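Local structure of high choriolytic enzyme 1 (3VTG) at residues P146-S151 and G184-D189; T49-V54 and T191-L196. The protein helps break down the fish egg envelope at hatching, as a zinc-dependent endopeptidase of the astacin family. One frame throughout, in Å; residues are numbered along the deposited sequence.

Contacts 1 and 2, their centres 14 Å apart, both use helix 187-196. Contact 1 ties the N-terminal end of this helix to the loop 146-151, close to the catalytic zinc held by His99, His103 and His109: the side chain of Ser151 is about 10 Å from the metal and about 7 Å from that of His99. Contact 2 packs the later part of the helix against the start of strand 51-55, farther out, with the side chain of Ile193 about 14 Å from the zinc. The two touch through side chains of the helix: Ile193 CD1 lies 3.9 Å from Met185 SD, and Arg192 NH2 packs against Asp148 CB.

Contact 1 (P146-S151 and G184-D189); sequences PYDYSS and GMSRWD
Ser151 and Ser186 bring the two backbones nearest, CA to CA 5.4 Å, where a type I beta turn from Asp148 to Ser151 meets the start of helix 187-196. The carboxylate of Asp148 bridges the gap: with CG anti to the backbone N (chi1 -176°), it extends toward the helix end, and Ser186 OG donates to OD2 at 2.7 Å, nearly in line with the C-O bond. Its other oxygen stays within the turn, where Ser150 OG donates to Asp148 OD1 on the syn side and Ser150 N donates to it from above the carboxylate plane, the bond that makes an Asx turn. A water accepts from Trp188 N and donates to Asp148 OD2 at 2.8 Å. Ser186 is the N-cap, and a capping box closes the helix end: Asp189 N donates to Ser186 OG at 3.0 Å, and Ser186 N returns a bond to Asp189 OD2 at 2.9 Å. Beyond the box, Ser151 OG reaches the syn lone pair of Asp189 OD1 at 2.7 Å, and Ile152 N adds a bond to OD2. Ser151 OG also accepts from Met153 N, at the sequence Ser-Ile-Met-His that fits the Met-turn of astacins, which would join the helix cap to the turn that underlies the zinc site in this family. Pro146 CD makes a CH-pi contact over the six-membered ring of Trp188, 3.4 Å from its centroid and 14° off the normal. The guanidinium of Arg187 lies against the opposite face, displaced from the ring centre toward its edge, while Asp148 OD2 approaches the indole edge in its plane.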
loop_
_atom_site.group_PDB
_atom_site.type_symbol
_atom_site.label_atom_id
_atom_site.label_comp_id
_atom_site.label_asym_id
_atom_site.label_seq_id
_atom_site.Cartn_x
_atom_site.Cartn_y
_atom_site.Cartn_z
ATOM N N PRO A 146 -0.241 -13.379 -9.546
ATOM C CA PRO A 146 1.071 -13.925 -9.237
ATOM C C PRO A 146 1.920 -12.944 -8.437
ATOM O O PRO A 146 1.566 -11.767 -8.308
ATOM C CB PRO A 146 1.684 -14.120 -10.621
ATOM C CG PRO A 146 1.125 -12.990 -11.418
ATOM C CD PRO A 146 -0.235 -12.673 -10.840
ATOM N N TYR A 147 3.037 -13.434 -7.911
ATOM C CA TYR A 147 4.025 -12.585 -7.271
ATOM C C TYR A 147 4.538 -11.582 -8.301
ATOM O O TYR A 147 4.880 -11.955 -9.422
ATOM C CB TYR A 147 5.177 -13.436 -6.754
ATOM C CG TYR A 147 6.062 -12.728 -5.759
ATOM C CD1 TYR A 147 5.856 -12.878 -4.390
ATOM C CD2 TYR A 147 7.108 -11.908 -6.185
ATOM C CE1 TYR A 147 6.662 -12.230 -3.472
ATOM C CE2 TYR A 147 7.923 -11.257 -5.273
ATOM C CZ TYR A 147 7.696 -11.423 -3.920
ATOM O OH TYR A 147 8.499 -10.780 -3.011
ATOM N N ASP A 148 4.577 -10.311 -7.914
ATOM C CA ASP A 148 4.935 -9.234 -8.831
ATOM C C ASP A 148 6.111 -8.423 -8.296
ATOM O O ASP A 148 5.944 -7.577 -7.412
ATOM C CB ASP A 148 3.713 -8.337 -9.078
ATOM C CG ASP A 148 3.971 -7.235 -10.099
ATOM O OD1 ASP A 148 5.058 -7.187 -10.717
ATOM O OD2 ASP A 148 3.055 -6.406 -10.280
ATOM N N TYR A 149 7.300 -8.675 -8.844
ATOM C CA TYR A 149 8.500 -7.937 -8.450
ATOM C C TYR A 149 8.332 -6.432 -8.653
ATOM O O TYR A 149 8.962 -5.635 -7.958
ATOM C CB TYR A 149 9.702 -8.383 -9.274
ATOM C CG TYR A 149 10.245 -9.769 -9.004
ATOM C CD1 TYR A 149 10.760 -10.119 -7.754
ATOM C CD2 TYR A 149 10.294 -10.714 -10.025
ATOM C CE1 TYR A 149 11.289 -11.382 -7.527
ATOM C CE2 TYR A 149 10.823 -11.974 -9.812
ATOM C CZ TYR A 149 11.313 -12.305 -8.564
ATOM O OH TYR A 149 11.839 -13.562 -8.374
ATOM N N SER A 150 7.496 -6.058 -9.621
ATOM C CA SER A 150 7.308 -4.656 -9.998
ATOM C C SER A 150 6.179 -3.951 -9.244
ATOM O O SER A 150 5.867 -2.797 -9.542
ATOM C CB SER A 150 7.098 -4.529 -11.513
ATOM O OG SER A 150 5.771 -4.856 -11.891
ATOM N N SER A 151 5.575 -4.636 -8.273
ATOM C CA SER A 151 4.496 -4.055 -7.471
ATOM C C SER A 151 4.965 -2.836 -6.690
ATOM O O SER A 151 6.064 -2.828 -6.134
ATOM C CB SER A 151 3.927 -5.082 -6.493
ATOM O OG SER A 151 3.039 -4.456 -5.576
ATOM N N GLY A 184 4.643 4.233 -9.858
ATOM C CA GLY A 184 3.202 4.120 -10.034
ATOM C C GLY A 184 2.754 2.692 -9.822
ATOM O O GLY A 184 3.567 1.807 -9.547
ATOM N N MET A 185 1.454 2.468 -9.949
ATOM C CA MET A 185 0.893 1.142 -9.748
ATOM C C MET A 185 1.161 0.227 -10.932
ATOM O O MET A 185 1.063 0.639 -12.092
ATOM C CB MET A 185 -0.596 1.234 -9.435
ATOM C CG MET A 185 -0.839 1.750 -8.028
ATOM S SD MET A 185 -2.576 1.849 -7.582
ATOM C CE MET A 185 -3.026 3.427 -8.302
ATOM N N SER A 186 1.538 -1.009 -10.622
ATOM C CA SER A 186 1.775 -2.019 -11.642
ATOM C C SER A 186 0.455 -2.571 -12.168
ATOM O O SER A 186 -0.609 -2.349 -11.582
ATOM C CB SER A 186 2.616 -3.162 -11.070
ATOM O OG SER A 186 1.829 -3.996 -10.239
ATOM N N ARG A 187 0.533 -3.312 -13.267
ATOM C CA ARG A 187 -0.637 -3.973 -13.821
ATOM C C ARG A 187 -1.324 -4.848 -12.771
ATOM O O ARG A 187 -2.545 -4.791 -12.612
ATOM C CB ARG A 187 -0.251 -4.794 -15.051
ATOM C CG ARG A 187 -1.435 -5.314 -15.848
ATOM C CD ARG A 187 -1.694 -6.780 -15.590
ATOM N NE ARG A 187 -0.581 -7.614 -16.032
ATOM C CZ ARG A 187 -0.711 -8.863 -16.463
ATOM N NH1 ARG A 187 -1.910 -9.422 -16.520
ATOM N NH2 ARG A 187 0.358 -9.550 -16.835
ATOM N N TRP A 188 -0.541 -5.644 -12.045
ATOM C CA TRP A 188 -1.111 -6.493 -11.003
ATOM C C TRP A 188 -1.648 -5.723 -9.826
ATOM O O TRP A 188 -2.664 -6.119 -9.267
ATOM C CB TRP A 188 -0.151 -7.600 -10.576
ATOM C CG TRP A 188 0.027 -8.650 -11.643
ATOM C CD1 TRP A 188 1.197 -8.987 -12.313
ATOM C CD2 TRP A 188 -1.006 -9.527 -12.218
ATOM N NE1 TRP A 188 0.971 -9.985 -13.226
ATOM C CE2 TRP A 188 -0.329 -10.353 -13.223
ATOM C CE3 TRP A 188 -2.374 -9.709 -12.005
ATOM C CZ2 TRP A 188 -1.008 -11.314 -13.967
ATOM C CZ3 TRP A 188 -3.045 -10.681 -12.760
ATOM C CH2 TRP A 188 -2.375 -11.462 -13.716
ATOM N N ASP A 189 -1.005 -4.610 -9.459
ATOM C CA ASP A 189 -1.554 -3.729 -8.414
ATOM C C ASP A 189 -2.984 -3.305 -8.766
ATOM O O ASP A 189 -3.888 -3.407 -7.937
ATOM C CB ASP A 189 -0.697 -2.471 -8.218
ATOM C CG ASP A 189 0.661 -2.749 -7.579
ATOM O OD1 ASP A 189 0.787 -3.689 -6.758
ATOM O OD2 ASP A 189 1.599 -1.986 -7.891
HETATM O O HOH W 1 2.399 -6.025 -12.924
#

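Contact 2 (T49-V54 and T191-L196); sequences TCIRFV and TRINVL
Ile51 and Ile193 meet at about a right angle, Ile51 CG1 lying 3.5 Å from Ile193 CG2. That methyl, set anti to the backbone N of Ile193, projects from helix 187-196 against the start of strand 51-55 and also meets Thr49 CB at 3.9 Å. With chi1 of Thr49 at 84°, CG2 lies anti to the carbonyl carbon, beside Ile193, while OG1, between the backbone N and the carbonyl carbon, turns back into the bend 49-51, accepting from Ile51 N at 3.1 Å in an ST turn and bonding to Phe45 O. Nearby, Arg52 NH1 braces this bend, donating to Thr49 O at 2.8 Å and to Ile51 O. The side chain of Asn194 crosses Thr49 at about a right angle. An alanine in place of Thr49 would probably leave Ile51 N without its hydroxyl acceptor and open a gap beside Ile193. The contact joins the C-terminal helix to an outermost strand of the five-stranded sheet, with Leu105 of helix 94-105 touching both isoleucines. The Cys50-Cys199 disulfide joins the residue before the strand to the chain just past the helix. Between the isoleucines and Thr49 the packing is thus apolar, the Thr49 hydroxyl being taken up by Ile51 N and Phe45 O on its own side.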
loop_
_atom_site.group_PDB
_atom_site.type_symbol
_atom_site.label_atom_id
_atom_site.label_comp_id
_atom_site.label_asym_id
_atom_site.label_seq_id
_atom_site.Cartn_x
_atom_site.Cartn_y
_atom_site.Cartn_z
ATOM N N THR A 49 -9.631 1.888 -11.958
ATOM C CA THR A 49 -10.349 1.202 -10.867
ATOM C C THR A 49 -11.677 1.882 -10.537
ATOM O O THR A 49 -11.968 2.971 -11.042
ATOM C CB THR A 49 -9.522 1.071 -9.559
ATOM O OG1 THR A 49 -9.633 2.271 -8.782
ATOM C CG2 THR A 49 -8.053 0.756 -9.836
ATOM N N CYS A 50 -12.463 1.235 -9.677
ATOM C CA CYS A 50 -13.727 1.797 -9.196
ATOM C C CYS A 50 -13.586 2.503 -7.834
ATOM O O CYS A 50 -14.586 2.861 -7.200
ATOM C CB CYS A 50 -14.836 0.730 -9.177
ATOM S SG CYS A 50 -14.701 -0.595 -7.948
ATOM N N ILE A 51 -12.340 2.714 -7.409
ATOM C CA ILE A 51 -12.035 3.431 -6.167
ATOM C C ILE A 51 -12.097 4.941 -6.401
ATOM O O ILE A 51 -11.520 5.448 -7.363
ATOM C CB ILE A 51 -10.626 3.063 -5.626
ATOM C CG1 ILE A 51 -10.469 1.549 -5.410
ATOM C CG2 ILE A 51 -10.288 3.844 -4.361
ATOM C CD1 ILE A 51 -11.421 0.923 -4.415
ATOM N N ARG A 52 -12.803 5.645 -5.519
ATOM C CA ARG A 52 -12.853 7.107 -5.546
ATOM C C ARG A 52 -12.613 7.687 -4.154
ATOM O O ARG A 52 -13.453 7.556 -3.269
ATOM C CB ARG A 52 -14.203 7.610 -6.077
ATOM C CG ARG A 52 -14.592 7.121 -7.463
ATOM C CD ARG A 52 -13.751 7.739 -8.569
ATOM N NE ARG A 52 -14.186 7.237 -9.869
ATOM C CZ ARG A 52 -13.699 6.146 -10.457
ATOM N NH1 ARG A 52 -12.736 5.436 -9.878
ATOM N NH2 ARG A 52 -14.176 5.765 -11.635
ATOM N N PHE A 53 -11.462 8.322 -3.963
ATOM C CA PHE A 53 -11.197 9.056 -2.734
ATOM C C PHE A 53 -11.844 10.433 -2.849
ATOM O O PHE A 53 -11.571 11.169 -3.800
ATOM C CB PHE A 53 -9.690 9.170 -2.488
ATOM C CG PHE A 53 -9.019 7.853 -2.209
ATOM C CD1 PHE A 53 -9.083 7.280 -0.944
ATOM C CD2 PHE A 53 -8.326 7.181 -3.212
ATOM C CE1 PHE A 53 -8.472 6.063 -0.683
ATOM C CE2 PHE A 53 -7.709 5.963 -2.957
ATOM C CZ PHE A 53 -7.785 5.404 -1.691
ATOM N N VAL A 54 -12.724 10.762 -1.900
ATOM C CA VAL A 54 -13.451 12.040 -1.911
ATOM C C VAL A 54 -13.324 12.759 -0.575
ATOM O O VAL A 54 -13.228 12.120 0.471
ATOM C CB VAL A 54 -14.956 11.875 -2.242
ATOM C CG1 VAL A 54 -15.154 11.191 -3.587
ATOM C CG2 VAL A 54 -15.698 11.138 -1.133
ATOM N N THR A 191 -5.037 -4.661 -11.108
ATOM C CA THR A 191 -5.886 -5.844 -11.230
ATOM C C THR A 191 -6.384 -6.302 -9.856
ATOM O O THR A 191 -7.566 -6.612 -9.687
ATOM C CB THR A 191 -5.149 -6.987 -11.961
ATOM O OG1 THR A 191 -4.796 -6.555 -13.282
ATOM C CG2 THR A 191 -6.024 -8.237 -12.062
ATOM N N ARG A 192 -5.484 -6.317 -8.873
ATOM C CA ARG A 192 -5.827 -6.736 -7.515
ATOM C C ARG A 192 -6.921 -5.877 -6.884
ATOM O O ARG A 192 -7.842 -6.407 -6.266
ATOM C CB ARG A 192 -4.588 -6.743 -6.623
ATOM C CG ARG A 192 -3.628 -7.881 -6.915
ATOM C CD ARG A 192 -2.265 -7.558 -6.342
ATOM N NE ARG A 192 -1.276 -8.567 -6.700
ATOM C CZ ARG A 192 0.014 -8.491 -6.392
ATOM N NH1 ARG A 192 0.489 -7.442 -5.732
ATOM N NH2 ARG A 192 0.833 -9.465 -6.756
ATOM N N ILE A 193 -6.815 -4.557 -7.045
ATOM C CA ILE A 193 -7.852 -3.639 -6.576
ATOM C C ILE A 193 -9.195 -4.002 -7.214
ATOM O O ILE A 193 -10.208 -4.129 -6.522
ATOM C CB ILE A 193 -7.494 -2.168 -6.886
ATOM C CG1 ILE A 193 -6.248 -1.734 -6.096
ATOM C CG2 ILE A 193 -8.679 -1.250 -6.593
ATOM C CD1 ILE A 193 -5.588 -0.468 -6.614
ATOM N N ASN A 194 -9.182 -4.198 -8.530
ATOM C CA ASN A 194 -10.395 -4.501 -9.282
ATOM C C ASN A 194 -11.030 -5.840 -8.914
ATOM O O ASN A 194 -12.253 -5.959 -8.892
ATOM C CB ASN A 194 -10.139 -4.403 -10.788
ATOM C CG ASN A 194 -9.932 -2.971 -11.254
ATOM O OD1 ASN A 194 -9.239 -2.721 -12.238
ATOM N ND2 ASN A 194 -10.534 -2.026 -10.550
ATOM N N VAL A 195 -10.203 -6.838 -8.614
ATOM C CA VAL A 195 -10.708 -8.141 -8.185
ATOM C C VAL A 195 -11.277 -8.066 -6.763
ATOM O O VAL A 195 -12.399 -8.510 -6.515
ATOM C CB VAL A 195 -9.639 -9.254 -8.306
ATOM C CG1 VAL A 195 -10.157 -10.567 -7.735
ATOM C CG2 VAL A 195 -9.231 -9.453 -9.760
ATOM N N LEU A 196 -10.515 -7.479 -5.838
ATOM C CA LEU A 196 -10.941 -7.376 -4.441
ATOM C C LEU A 196 -12.250 -6.599 -4.286
ATOM O O LEU A 196 -13.142 -7.009 -3.538
ATOM C CB LEU A 196 -9.836 -6.749 -3.581
ATOM C CG LEU A 196 -10.095 -6.624 -2.075
ATOM C CD1 LEU A 196 -10.265 -7.983 -1.412
ATOM C CD2 LEU A 196 -8.978 -5.844 -1.400
#